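Local coordinates for mannose-6-phosphate isomerase (Helicobacter pylori, PDB 2QH5), which probably makes GDP-mannose from mannose 1-phosphate and GTP, using the nucleotidyltransferase domain contained in this chain of a longer protein, at residues 112-117 against 188-193; 104-109 against 128-133; 214-219 against 239-244; 68-73 against 77-82. All coordinates share one frame; numbering follows the deposited sequence.

Interaction 1. Residues 112-117 against 188-193; sequences SDHLIK and SGMFVF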
loop_
_atom_site.group_PDB
_atom_site.type_symbol
_atom_site.label_atom_id
_atom_site.label_comp_id
_atom_site.label_asym_id
_atom_site.label_seq_id
_atom_site.Cartn_x
_atom_site.Cartn_y
_atom_site.Cartn_z
ATOM N N SER A 112 1.566 5.663 -4.420
ATOM C CA SER A 112 1.266 6.994 -4.951
ATOM C C SER A 112 1.605 7.153 -6.430
ATOM O O SER A 112 1.062 8.031 -7.094
ATOM C CB SER A 112 2.005 8.060 -4.143
ATOM O OG SER A 112 3.386 7.761 -4.076
ATOM N N ASP A 113 2.496 6.303 -6.936
ATOM C CA ASP A 113 2.931 6.355 -8.339
ATOM C C ASP A 113 2.006 5.576 -9.290
ATOM O O ASP A 113 2.466 4.925 -10.234
ATOM C CB ASP A 113 4.388 5.881 -8.477
ATOM C CG ASP A 113 4.639 4.519 -7.827
ATOM O OD1 ASP A 113 5.798 4.242 -7.452
ATOM O OD2 ASP A 113 3.690 3.721 -7.685
ATOM N N HIS A 114 0.703 5.653 -9.029
ATOM C CA HIS A 114 -0.297 4.942 -9.814
ATOM C C HIS A 114 -1.165 5.887 -10.623
ATOM O O HIS A 114 -1.613 6.926 -10.124
ATOM C CB HIS A 114 -1.204 4.106 -8.908
ATOM C CG HIS A 114 -0.628 2.780 -8.520
ATOM N ND1 HIS A 114 -1.166 2.005 -7.515
ATOM C CD2 HIS A 114 0.441 2.094 -8.994
ATOM C CE1 HIS A 114 -0.462 0.894 -7.395
ATOM N NE2 HIS A 114 0.522 0.925 -8.277
ATOM N N LEU A 115 -1.409 5.506 -11.873
ATOM C CA LEU A 115 -2.366 6.204 -12.717
ATOM C C LEU A 115 -3.578 5.298 -12.935
ATOM O O LEU A 115 -3.457 4.176 -13.439
ATOM C CB LEU A 115 -1.733 6.594 -14.054
ATOM C CG LEU A 115 -2.056 7.965 -14.663
ATOM C CD1 LEU A 115 -1.485 8.033 -16.079
ATOM C CD2 LEU A 115 -3.554 8.307 -14.660
ATOM N N ILE A 116 -4.739 5.793 -12.525
ATOM C CA ILE A 116 -5.990 5.071 -12.665
ATOM C C ILE A 116 -7.006 6.053 -13.235
ATOM O O ILE A 116 -7.334 7.060 -12.604
ATOM C CB ILE A 116 -6.450 4.468 -11.313
ATOM C CG1 ILE A 116 -5.606 3.233 -10.980
ATOM C CG2 ILE A 116 -7.925 4.078 -11.352
ATOM C CD1 ILE A 116 -5.449 2.953 -9.504
ATOM N N LYS A 117 -7.478 5.758 -14.446
ATOM C CA LYS A 117 -8.341 6.673 -15.188
ATOM C C LYS A 117 -9.837 6.396 -15.025
ATOM O O LYS A 117 -10.621 7.328 -14.827
ATOM C CB LYS A 117 -7.937 6.710 -16.662
ATOM C CG LYS A 117 -6.767 7.645 -16.934
ATOM C CD LYS A 117 -5.918 7.167 -18.100
ATOM C CE LYS A 117 -5.024 6.004 -17.690
ATOM N NZ LYS A 117 -4.219 5.478 -18.828
ATOM N N SER A 188 -1.143 -5.426 -8.247
ATOM C CA SER A 188 -1.212 -3.979 -8.382
ATOM C C SER A 188 -0.320 -3.290 -7.364
ATOM O O SER A 188 0.113 -2.161 -7.575
ATOM C CB SER A 188 -2.646 -3.492 -8.209
ATOM O OG SER A 188 -3.032 -3.557 -6.850
ATOM N N GLY A 189 -0.046 -3.973 -6.260
ATOM C CA GLY A 189 0.706 -3.379 -5.165
ATOM C C GLY A 189 -0.205 -2.683 -4.174
ATOM O O GLY A 189 0.247 -2.292 -3.108
ATOM N N MET A 190 -1.481 -2.522 -4.533
ATOM C CA MET A 190 -2.519 -2.024 -3.614
ATOM C C MET A 190 -3.014 -3.152 -2.712
ATOM O O MET A 190 -2.890 -4.321 -3.074
ATOM C CB MET A 190 -3.717 -1.480 -4.385
ATOM C CG MET A 190 -3.404 -0.465 -5.465
ATOM S SD MET A 190 -4.927 0.130 -6.216
ATOM C CE MET A 190 -6.010 0.201 -4.779
ATOM N N PHE A 191 -3.594 -2.806 -1.559
ATOM C CA PHE A 191 -4.016 -3.798 -0.567
ATOM C C PHE A 191 -5.113 -3.254 0.315
ATOM O O PHE A 191 -5.118 -2.072 0.621
ATOM C CB PHE A 191 -2.862 -4.207 0.357
ATOM C CG PHE A 191 -1.743 -4.910 -0.336
ATOM C CD1 PHE A 191 -0.528 -4.269 -0.528
ATOM C CD2 PHE A 191 -1.902 -6.206 -0.809
ATOM C CE1 PHE A 191 0.507 -4.903 -1.187
ATOM C CE2 PHE A 191 -0.870 -6.851 -1.470
ATOM C CZ PHE A 191 0.338 -6.201 -1.657
ATOM N N VAL A 192 -6.035 -4.124 0.731
ATOM C CA VAL A 192 -7.024 -3.791 1.759
ATOM C C VAL A 192 -7.057 -4.918 2.780
ATOM O O VAL A 192 -6.955 -6.088 2.419
ATOM C CB VAL A 192 -8.454 -3.549 1.184
ATOM C CG1 VAL A 192 -9.416 -3.118 2.291
ATOM C CG2 VAL A 192 -8.438 -2.491 0.077
ATOM N N PHE A 193 -7.153 -4.553 4.053
ATOM C CA PHE A 193 -7.237 -5.492 5.173
ATOM C C PHE A 193 -7.527 -4.711 6.439
ATOM O O PHE A 193 -7.273 -3.508 6.498
ATOM C CB PHE A 193 -5.949 -6.324 5.376
ATOM C CG PHE A 193 -4.670 -5.647 4.910
ATOM C CD1 PHE A 193 -4.209 -4.471 5.506
ATOM C CD2 PHE A 193 -3.914 -6.216 3.886
ATOM C CE1 PHE A 193 -3.039 -3.868 5.070
ATOM C CE2 PHE A 193 -2.730 -5.625 3.447
ATOM C CZ PHE A 193 -2.296 -4.446 4.027
#
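Ser188 presents its carbonyl oxygen to the rim of the His114 imidazole, with its O 3.1 Å from His114 CE1 and near the ring plane. His114 NE2 is almost as near to the same Ser188 O, at 3.2 Å. The ring gets there because CG stands anti to the carbonyl carbon (chi1 -82°), so that its CE1 corner leads toward 188-193. The Ser188 hydroxyl serves its own segment: Met190 N donates to Ser188 OG over 3.0 Å, which makes an ST turn. At Gly189, whose positive phi suits glycine, the chain rounds a corner. Beyond it the later part of strand 184-194 runs antiparallel to strand 106-111 in the central sheet of this GT-A nucleotidyltransferase domain, while 112-117 is the loop that leaves the end of strand 106-111. Met190 touches both the ring and Ile116. Its CG meets the ring edge, 3.8 Å from His114 CE1, and the chain passes the imidazole aslant, with Met190 SD 5.3 Å from the centroid of the His114 ring and oblique to the ring normal. Further along, Met190 SD lies 4.4 Å from Ile116 CD1, and Tyr122 of helix 119-134 touches both residues. The Trp266 ring packs edge-to-face with His114.

Interaction 2. Residues 104-109 against 128-133; sequences EDLLIV and KAIDLA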
loop_
_atom_site.group_PDB
_atom_site.type_symbol
_atom_site.label_atom_id
_atom_site.label_comp_id
_atom_site.label_asym_id
_atom_site.label_seq_id
_atom_site.Cartn_x
_atom_site.Cartn_y
_atom_site.Cartn_z
ATOM N N GLU A 104 -9.286 -2.559 14.919
ATOM C CA GLU A 104 -10.565 -2.795 14.260
ATOM C C GLU A 104 -10.780 -2.035 12.962
ATOM O O GLU A 104 -11.669 -2.384 12.183
ATOM C CB GLU A 104 -11.732 -2.497 15.213
ATOM C CG GLU A 104 -11.754 -1.085 15.801
ATOM C CD GLU A 104 -11.202 -1.028 17.218
ATOM O OE1 GLU A 104 -11.047 -2.102 17.847
ATOM O OE2 GLU A 104 -10.931 0.092 17.705
ATOM N N ASP A 105 -9.998 -0.991 12.717
ATOM C CA ASP A 105 -10.277 -0.173 11.540
ATOM C C ASP A 105 -9.631 -0.724 10.270
ATOM O O ASP A 105 -8.710 -1.531 10.339
ATOM C CB ASP A 105 -10.065 1.340 11.793
ATOM C CG ASP A 105 -8.609 1.759 11.855
ATOM O OD1 ASP A 105 -8.213 2.357 12.881
ATOM O OD2 ASP A 105 -7.874 1.551 10.871
ATOM N N LEU A 106 -10.157 -0.320 9.122
ATOM C CA LEU A 106 -9.797 -0.931 7.848
ATOM C C LEU A 106 -8.826 -0.058 7.096
ATOM O O LEU A 106 -8.970 1.163 7.059
ATOM C CB LEU A 106 -11.042 -1.181 6.980
ATOM C CG LEU A 106 -12.124 -2.125 7.525
ATOM C CD1 LEU A 106 -13.456 -1.876 6.828
ATOM C CD2 LEU A 106 -11.717 -3.597 7.426
ATOM N N LEU A 107 -7.849 -0.706 6.479
ATOM C CA LEU A 107 -6.742 -0.030 5.848
ATOM C C LEU A 107 -6.808 -0.236 4.357
ATOM O O LEU A 107 -6.861 -1.365 3.887
ATOM C CB LEU A 107 -5.423 -0.601 6.373
ATOM C CG LEU A 107 -4.618 0.057 7.492
ATOM C CD1 LEU A 107 -5.465 0.579 8.614
ATOM C CD2 LEU A 107 -3.606 -0.961 8.010
ATOM N N ILE A 108 -6.810 0.866 3.619
ATOM C CA ILE A 108 -6.713 0.831 2.174
ATOM C C ILE A 108 -5.317 1.339 1.831
ATOM O O ILE A 108 -5.051 2.534 1.951
ATOM C CB ILE A 108 -7.796 1.717 1.518
ATOM C CG1 ILE A 108 -9.193 1.270 1.945
ATOM C CG2 ILE A 108 -7.687 1.691 -0.011
ATOM C CD1 ILE A 108 -10.289 2.232 1.530
ATOM N N VAL A 109 -4.441 0.421 1.418
ATOM C CA VAL A 109 -3.018 0.695 1.183
ATOM C C VAL A 109 -2.757 0.927 -0.302
ATOM O O VAL A 109 -2.927 0.026 -1.113
ATOM C CB VAL A 109 -2.135 -0.471 1.701
ATOM C CG1 VAL A 109 -0.680 -0.256 1.344
ATOM C CG2 VAL A 109 -2.291 -0.634 3.206
ATOM N N LYS A 128 -15.819 -3.660 -3.005
ATOM C CA LYS A 128 -15.682 -5.116 -2.987
ATOM C C LYS A 128 -14.594 -5.538 -1.998
ATOM O O LYS A 128 -14.853 -6.318 -1.076
ATOM C CB LYS A 128 -15.346 -5.657 -4.384
ATOM C CG LYS A 128 -16.512 -5.730 -5.364
ATOM C CD LYS A 128 -16.055 -6.367 -6.677
ATOM C CE LYS A 128 -17.213 -6.650 -7.625
ATOM N NZ LYS A 128 -17.592 -5.455 -8.433
ATOM N N ALA A 129 -13.385 -5.002 -2.188
ATOM C CA ALA A 129 -12.233 -5.300 -1.326
ATOM C C ALA A 129 -12.516 -5.054 0.148
ATOM O O ALA A 129 -12.082 -5.831 1.000
ATOM C CB ALA A 129 -11.047 -4.504 -1.757
ATOM N N ILE A 130 -13.243 -3.973 0.439
ATOM C CA ILE A 130 -13.666 -3.655 1.799
ATOM C C ILE A 130 -14.521 -4.767 2.399
ATOM O O ILE A 130 -14.345 -5.139 3.566
ATOM C CB ILE A 130 -14.457 -2.326 1.846
ATOM C CG1 ILE A 130 -13.565 -1.144 1.445
ATOM C CG2 ILE A 130 -15.066 -2.096 3.230
ATOM C CD1 ILE A 130 -12.489 -0.803 2.457
ATOM N N ASP A 131 -15.442 -5.301 1.598
ATOM C CA ASP A 131 -16.358 -6.329 2.085
ATOM C C ASP A 131 -15.604 -7.610 2.445
ATOM O O ASP A 131 -15.829 -8.176 3.521
ATOM C CB ASP A 131 -17.484 -6.596 1.085
ATOM C CG ASP A 131 -18.706 -7.228 1.741
ATOM O OD1 ASP A 131 -19.340 -6.558 2.594
ATOM O OD2 ASP A 131 -19.028 -8.393 1.408
ATOM N N LEU A 132 -14.688 -8.030 1.568
ATOM C CA LEU A 132 -13.789 -9.168 1.840
ATOM C C LEU A 132 -12.921 -8.966 3.079
ATOM O O LEU A 132 -12.677 -9.911 3.830
ATOM C CB LEU A 132 -12.881 -9.451 0.643
ATOM C CG LEU A 132 -13.526 -9.944 -0.648
ATOM C CD1 LEU A 132 -12.554 -9.864 -1.817
ATOM C CD2 LEU A 132 -14.052 -11.357 -0.464
ATOM N N ALA A 133 -12.463 -7.730 3.284
ATOM C CA ALA A 133 -11.630 -7.381 4.433
ATOM C C ALA A 133 -12.375 -7.540 5.755
ATOM O O ALA A 133 -11.781 -7.921 6.766
ATOM C CB ALA A 133 -11.088 -5.965 4.285
#
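Leu106 spreads its two methyl groups over the helix 128-133, one to each of two residues set three positions apart. Leu106 CD1 meets Ile130 CG2 at 3.9 Å, and the other branch, CD2, lies 4.0 Å from Ala133 CB. The fork is aimed by a first torsion of -61°, which sets CG anti to the carbonyl carbon and sends both methyls toward the helix. The Leu106 and Ile130 side chains meet at a slant, with branch against branch.

Ile130 has a second partner at its other branch. While CG2 faces Leu106, its CD1 reaches Ile108, where it sits 3.9 Å from Ile108 CD1 and equally near Ile108 CG1. Here the two isoleucines are turned nearly perpendicular, so the end methyl of one abuts the last two carbons of the other. Neither residue points its CB straight at the opposite segment; the contact is made by the outer carbons. Ala133, by contrast, faces the strand directly, and its short side chain lets the backbones come to their nearest approach, 7.5 Å between the CA atoms of Leu106 and Ala133.

All of this is apolar packing, mostly buried, with Ile130 partly exposed. Val192 of strand 184-194 also touches Ala129 and Ile130. The axes of strand 106-109 and helix 128-133 come within 9.6 Å, their directions 138° apart. Helix 119-134 links strands 106-111 and 138-144, which flank strand 184-194 on its two edges; the contact thus packs the helix of a beta-alpha-beta crossover onto its first strand, in the Rossmann-like sheet of a GT-A domain.

Interaction 3. Residues 214-219 against 239-244; sequences ERAFES and QDLEDM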
loop_
_atom_site.group_PDB
_atom_site.type_symbol
_atom_site.label_atom_id
_atom_site.label_comp_id
_atom_site.label_asym_id
_atom_site.label_seq_id
_atom_site.Cartn_x
_atom_site.Cartn_y
_atom_site.Cartn_z
ATOM N N GLU A 214 7.629 -3.258 16.087
ATOM C CA GLU A 214 7.070 -3.001 17.419
ATOM C C GLU A 214 8.005 -2.182 18.310
ATOM O O GLU A 214 7.551 -1.299 19.039
ATOM C CB GLU A 214 6.698 -4.313 18.123
ATOM C CG GLU A 214 5.333 -4.896 17.727
ATOM C CD GLU A 214 5.108 -6.316 18.257
ATOM O OE1 GLU A 214 6.100 -7.062 18.448
ATOM O OE2 GLU A 214 3.931 -6.686 18.483
ATOM N N ARG A 215 9.303 -2.475 18.251
ATOM C CA ARG A 215 10.289 -1.713 19.018
ATOM C C ARG A 215 10.657 -0.388 18.351
ATOM O O ARG A 215 11.005 0.569 19.033
ATOM C CB ARG A 215 11.550 -2.538 19.314
ATOM C CG ARG A 215 12.169 -3.216 18.100
ATOM C CD ARG A 215 13.620 -3.621 18.343
ATOM N NE ARG A 215 14.536 -2.519 18.049
ATOM C CZ ARG A 215 15.123 -1.755 18.969
ATOM N NH1 ARG A 215 14.906 -1.970 20.263
ATOM N NH2 ARG A 215 15.935 -0.773 18.591
ATOM N N ALA A 216 10.592 -0.336 17.023
ATOM C CA ALA A 216 10.843 0.906 16.298
ATOM C C ALA A 216 9.735 1.906 16.621
ATOM O O ALA A 216 10.003 3.069 16.910
ATOM C CB ALA A 216 10.923 0.653 14.806
ATOM N N PHE A 217 8.499 1.423 16.595
ATOM C CA PHE A 217 7.321 2.188 16.993
ATOM C C PHE A 217 7.448 2.791 18.407
ATOM O O PHE A 217 6.813 3.801 18.715
ATOM C CB PHE A 217 6.071 1.288 16.887
ATOM C CG PHE A 217 4.779 1.992 17.186
ATOM C CD1 PHE A 217 4.212 1.934 18.458
ATOM C CD2 PHE A 217 4.125 2.719 16.196
ATOM C CE1 PHE A 217 3.024 2.599 18.744
ATOM C CE2 PHE A 217 2.931 3.380 16.474
ATOM C CZ PHE A 217 2.381 3.319 17.749
ATOM N N GLU A 218 8.275 2.181 19.255
ATOM C CA GLU A 218 8.417 2.616 20.654
ATOM C C GLU A 218 9.092 3.976 20.792
ATOM O O GLU A 218 8.816 4.737 21.734
ATOM C CB GLU A 218 9.174 1.567 21.482
ATOM C CG GLU A 218 8.315 0.393 21.945
ATOM C CD GLU A 218 7.142 0.834 22.815
ATOM O OE1 GLU A 218 5.999 0.870 22.302
ATOM O OE2 GLU A 218 7.365 1.162 24.004
ATOM N N SER A 219 9.957 4.275 19.830
ATOM C CA SER A 219 10.759 5.484 19.834
ATOM C C SER A 219 10.187 6.551 18.907
ATOM O O SER A 219 10.907 7.458 18.486
ATOM C CB SER A 219 12.135 5.138 19.314
ATOM O OG SER A 219 12.022 4.906 17.919
ATOM N N GLN A 239 17.373 1.648 11.400
ATOM C CA GLN A 239 18.633 1.048 10.950
ATOM C C GLN A 239 18.648 -0.467 11.056
ATOM O O GLN A 239 18.979 -1.153 10.089
ATOM C CB GLN A 239 19.815 1.618 11.736
ATOM C CG GLN A 239 20.597 2.688 10.997
ATOM C CD GLN A 239 21.578 3.428 11.894
ATOM O OE1 GLN A 239 21.555 3.290 13.121
ATOM N NE2 GLN A 239 22.446 4.228 11.282
ATOM N N ASP A 240 18.275 -0.980 12.224
ATOM C CA ASP A 240 18.360 -2.413 12.494
ATOM C C ASP A 240 17.233 -3.215 11.842
ATOM O O ASP A 240 17.218 -4.444 11.918
ATOM C CB ASP A 240 18.378 -2.676 14.003
ATOM C CG ASP A 240 16.989 -2.664 14.611
ATOM O OD1 ASP A 240 16.336 -1.597 14.579
ATOM O OD2 ASP A 240 16.548 -3.721 15.117
ATOM N N LEU A 241 16.292 -2.515 11.212
ATOM C CA LEU A 241 15.156 -3.152 10.556
ATOM C C LEU A 241 15.574 -3.840 9.267
ATOM O O LEU A 241 16.326 -3.273 8.467
ATOM C CB LEU A 241 14.066 -2.126 10.256
ATOM C CG LEU A 241 12.846 -2.091 11.170
ATOM C CD1 LEU A 241 13.226 -2.033 12.631
ATOM C CD2 LEU A 241 11.991 -0.921 10.807
ATOM N N GLU A 242 15.085 -5.065 9.078
ATOM C CA GLU A 242 15.326 -5.796 7.845
ATOM C C GLU A 242 14.523 -5.168 6.719
ATOM O O GLU A 242 13.319 -4.953 6.850
ATOM C CB GLU A 242 14.962 -7.273 7.991
ATOM C CG GLU A 242 15.313 -8.093 6.751
ATOM C CD GLU A 242 15.176 -9.592 6.950
ATOM O OE1 GLU A 242 14.696 -10.034 8.023
ATOM O OE2 GLU A 242 15.552 -10.331 6.016
ATOM N N ASP A 243 15.210 -4.853 5.626
ATOM C CA ASP A 243 14.574 -4.304 4.443
ATOM C C ASP A 243 13.850 -5.430 3.716
ATOM O O ASP A 243 14.495 -6.334 3.179
ATOM C CB ASP A 243 15.624 -3.656 3.537
ATOM C CG ASP A 243 15.013 -2.936 2.357
ATOM O OD1 ASP A 243 14.394 -3.608 1.506
ATOM O OD2 ASP A 243 15.162 -1.697 2.271
ATOM N N MET A 244 12.515 -5.372 3.707
ATOM C CA MET A 244 11.692 -6.419 3.091
ATOM C C MET A 244 10.343 -5.913 2.591
ATOM O O MET A 244 9.686 -5.123 3.269
ATOM C CB MET A 244 11.465 -7.558 4.079
ATOM C CG MET A 244 10.748 -8.743 3.478
ATOM S SD MET A 244 10.876 -10.174 4.525
ATOM C CE MET A 244 12.603 -10.612 4.278
#
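Arg215 and Asp240 face each other through side chains that share the same kind of first torsion. In each, CG lies between the backbone N and the carbonyl carbon, with chi1 at 51° in Arg215 and 82° in Asp240. The arginine then runs out through an extended chi2 and bends at chi3 (-86°), which brings NE nearest to the carboxylate, with NH2 only slightly farther. Arg215 NE is 3.8 Å from Asp240 OD2, a long salt bridge, while Asp240 OD1 is 4.1 Å from Arg215 NH2. The two flat groups stand almost perpendicular, so they do not form a side-on, two-pronged pair.

Next to this pair Ala216 CB meets Leu241 CD1 at 4.2 Å. The leucine gets its methyl there although its CB does not point at the helix; its first torsion lies off the usual staggered positions. Helix 207-216 is thus joined to the loop between helices 235-239 and 246-251, and Lys88 NZ is hydrogen-bonded to the Leu241 carbonyl.

Arg215 NE is covered by the contact yet has no hydrogen-bond partner, so the attraction between the charges is probably diffuse and modest, and the single methyl contact adds the apolar share.

Interaction 4. Residues 68-73 against 77-82; sequences EEIKNE and KSVGFL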
loop_
_atom_site.group_PDB
_atom_site.type_symbol
_atom_site.label_atom_id
_atom_site.label_comp_id
_atom_site.label_asym_id
_atom_site.label_seq_id
_atom_site.Cartn_x
_atom_site.Cartn_y
_atom_site.Cartn_z
ATOM N N GLU A 68 2.633 20.522 0.068
ATOM C CA GLU A 68 2.343 21.594 -0.881
ATOM C C GLU A 68 1.369 21.149 -1.966
ATOM O O GLU A 68 0.481 21.910 -2.362
ATOM C CB GLU A 68 3.638 22.096 -1.524
ATOM C CG GLU A 68 3.532 23.456 -2.198
ATOM C CD GLU A 68 4.890 24.013 -2.586
ATOM O OE1 GLU A 68 5.323 25.003 -1.956
ATOM O OE2 GLU A 68 5.531 23.453 -3.504
ATOM N N GLU A 69 1.534 19.915 -2.436
ATOM C CA GLU A 69 0.763 19.406 -3.571
ATOM C C GLU A 69 -0.664 18.993 -3.237
ATOM O O GLU A 69 -1.492 18.827 -4.132
ATOM C CB GLU A 69 1.510 18.267 -4.251
ATOM C CG GLU A 69 2.599 18.772 -5.160
ATOM C CD GLU A 69 3.446 17.668 -5.741
ATOM O OE1 GLU A 69 4.643 17.917 -5.979
ATOM O OE2 GLU A 69 2.926 16.555 -5.954
ATOM N N ILE A 70 -0.947 18.829 -1.950
ATOM C CA ILE A 70 -2.293 18.491 -1.497
ATOM C C ILE A 70 -2.890 19.574 -0.596
ATOM O O ILE A 70 -3.749 19.294 0.241
ATOM C CB ILE A 70 -2.349 17.106 -0.786
ATOM C CG1 ILE A 70 -1.394 17.059 0.411
ATOM C CG2 ILE A 70 -2.043 15.989 -1.770
ATOM C CD1 ILE A 70 -1.843 16.124 1.510
ATOM N N LYS A 71 -2.437 20.811 -0.778
ATOM C CA LYS A 71 -2.970 21.939 -0.018
ATOM C C LYS A 71 -4.391 22.276 -0.473
ATOM O O LYS A 71 -5.244 22.625 0.344
ATOM C CB LYS A 71 -2.049 23.159 -0.139
ATOM C CG LYS A 71 -2.319 24.289 0.867
ATOM C CD LYS A 71 -1.820 23.959 2.275
ATOM C CE LYS A 71 -2.945 23.476 3.190
ATOM N NZ LYS A 71 -2.436 23.019 4.514
ATOM N N ASN A 72 -4.632 22.153 -1.777
ATOM C CA ASN A 72 -5.965 22.332 -2.360
ATOM C C ASN A 72 -6.952 21.252 -1.917
ATOM O O ASN A 72 -8.144 21.521 -1.744
ATOM C CB ASN A 72 -5.886 22.333 -3.893
ATOM C CG ASN A 72 -5.539 23.698 -4.472
ATOM O OD1 ASN A 72 -5.306 24.665 -3.742
ATOM N ND2 ASN A 72 -5.506 23.780 -5.798
ATOM N N GLU A 73 -6.437 20.038 -1.727
ATOM C CA GLU A 73 -7.262 18.843 -1.550
ATOM C C GLU A 73 -7.802 18.634 -0.125
ATOM O O GLU A 73 -8.824 17.967 0.055
ATOM C CB GLU A 73 -6.491 17.603 -2.014
ATOM C CG GLU A 73 -5.632 17.803 -3.269
ATOM C CD GLU A 73 -6.397 17.614 -4.571
ATOM O OE1 GLU A 73 -7.526 17.080 -4.541
ATOM O OE2 GLU A 73 -5.858 17.995 -5.634
ATOM N N LYS A 77 -10.573 17.469 5.530
ATOM C CA LYS A 77 -9.977 16.133 5.600
ATOM C C LYS A 77 -9.047 15.992 6.805
ATOM O O LYS A 77 -8.316 16.924 7.148
ATOM C CB LYS A 77 -9.202 15.804 4.314
ATOM C CG LYS A 77 -9.920 16.121 3.007
ATOM C CD LYS A 77 -11.198 15.316 2.827
ATOM C CE LYS A 77 -11.898 15.715 1.536
ATOM N NZ LYS A 77 -13.319 15.276 1.512
ATOM N N SER A 78 -9.085 14.823 7.439
ATOM C CA SER A 78 -8.190 14.512 8.548
ATOM C C SER A 78 -6.951 13.768 8.041
ATOM O O SER A 78 -6.954 12.543 7.941
ATOM C CB SER A 78 -8.921 13.694 9.610
ATOM O OG SER A 78 -8.051 13.380 10.682
ATOM N N VAL A 79 -5.898 14.526 7.726
ATOM C CA VAL A 79 -4.683 14.002 7.090
ATOM C C VAL A 79 -3.487 13.990 8.049
ATOM O O VAL A 79 -3.232 14.967 8.751
ATOM C CB VAL A 79 -4.314 14.832 5.828
ATOM C CG1 VAL A 79 -3.200 14.155 5.005
ATOM C CG2 VAL A 79 -5.544 15.080 4.970
ATOM N N GLY A 80 -2.760 12.879 8.068
ATOM C CA GLY A 80 -1.570 12.739 8.896
ATOM C C GLY A 80 -0.405 12.254 8.063
ATOM O O GLY A 80 -0.594 11.742 6.957
ATOM N N PHE A 81 0.804 12.420 8.594
ATOM C CA PHE A 81 2.024 11.991 7.920
ATOM C C PHE A 81 2.847 11.075 8.794
ATOM O O PHE A 81 2.878 11.222 10.006
ATOM C CB PHE A 81 2.900 13.186 7.585
ATOM C CG PHE A 81 2.549 13.855 6.301
ATOM C CD1 PHE A 81 3.312 13.625 5.162
ATOM C CD2 PHE A 81 1.470 14.725 6.226
ATOM C CE1 PHE A 81 3.001 14.263 3.961
ATOM C CE2 PHE A 81 1.146 15.347 5.033
ATOM C CZ PHE A 81 1.914 15.124 3.900
ATOM N N LEU A 82 3.517 10.128 8.160
ATOM C CA LEU A 82 4.559 9.375 8.807
ATOM C C LEU A 82 5.804 9.599 7.979
ATOM O O LEU A 82 5.899 9.143 6.827
ATOM C CB LEU A 82 4.216 7.893 8.867
ATOM C CG LEU A 82 5.399 6.952 9.126
ATOM C CD1 LEU A 82 5.958 7.123 10.534
ATOM C CD2 LEU A 82 5.009 5.520 8.860
#
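The carbonyl oxygen of Glu73 lies against the aliphatic part of Lys77, touched by two of its methylenes: Glu73 O is 3.7 Å from Lys77 CG and 4.1 Å from Lys77 CE. The lysine chain stays near because it bends at chi2 (-63°), folding back past the carbonyl before its amino end carries on outward. Lys77 NZ lies 5.4 Å from Glu73 O, and still farther from the carboxylate. Within 68-73, Glu73 N makes a weak bond of 3.4 Å to Ile70 O, closing a loose turn.

Deeper in, Ile70 supplies the apolar share. Its CD1 meets Val79 CG1 at 4.2 Å. CG1 of Ile70 lies between the backbone N and the carbonyl carbon (chi1 57°), and the extended chi2 then carries CD1 toward the strand. The ring of Phe81 is close as well, approaching Ile70 to 4.6 Å at its nearest atom, CE2, from Ile70 CD1. Phe40 of helix 39-48 also touches Ile70, and Ile56 of strand 53-59 touches both Ile70 and Phe81. The contact spans the connection from helix 63-69 to strand 78-84, within a beta-alpha-beta unit begun by strand 53-59.

Lys77 and Glu73 therefore meet through methylenes and a backbone carbonyl rather than as an ion pair; Glu73 OE2 has a long, weak ion pair with Lys37, and cohesion across the contact probably comes mainly from the apolar packing of Ile70 on Val79.

Along the chain interaction 4 comes first, interactions 2 and 1 interlock, with their segments alternating, and interaction 3 comes last. Interactions 1 and 2 are direct neighbours, with centres about 14 Å apart: strands 106-111 and 184-194 pair antiparallel, Phe191 O lying 2.7 Å from Val109 N in a probable hydrogen bond. Interaction 4 sits elsewhere on the same sheet, its centre about 18 Å from that of interaction 1. Interaction 3 lies farther out, about 25 Å centre to centre from interactions 1 and 2, though its nearest atoms come within about 7 Å of interaction 4. Together they sample one nucleotidyltransferase domain, from its central sheet to its helical periphery.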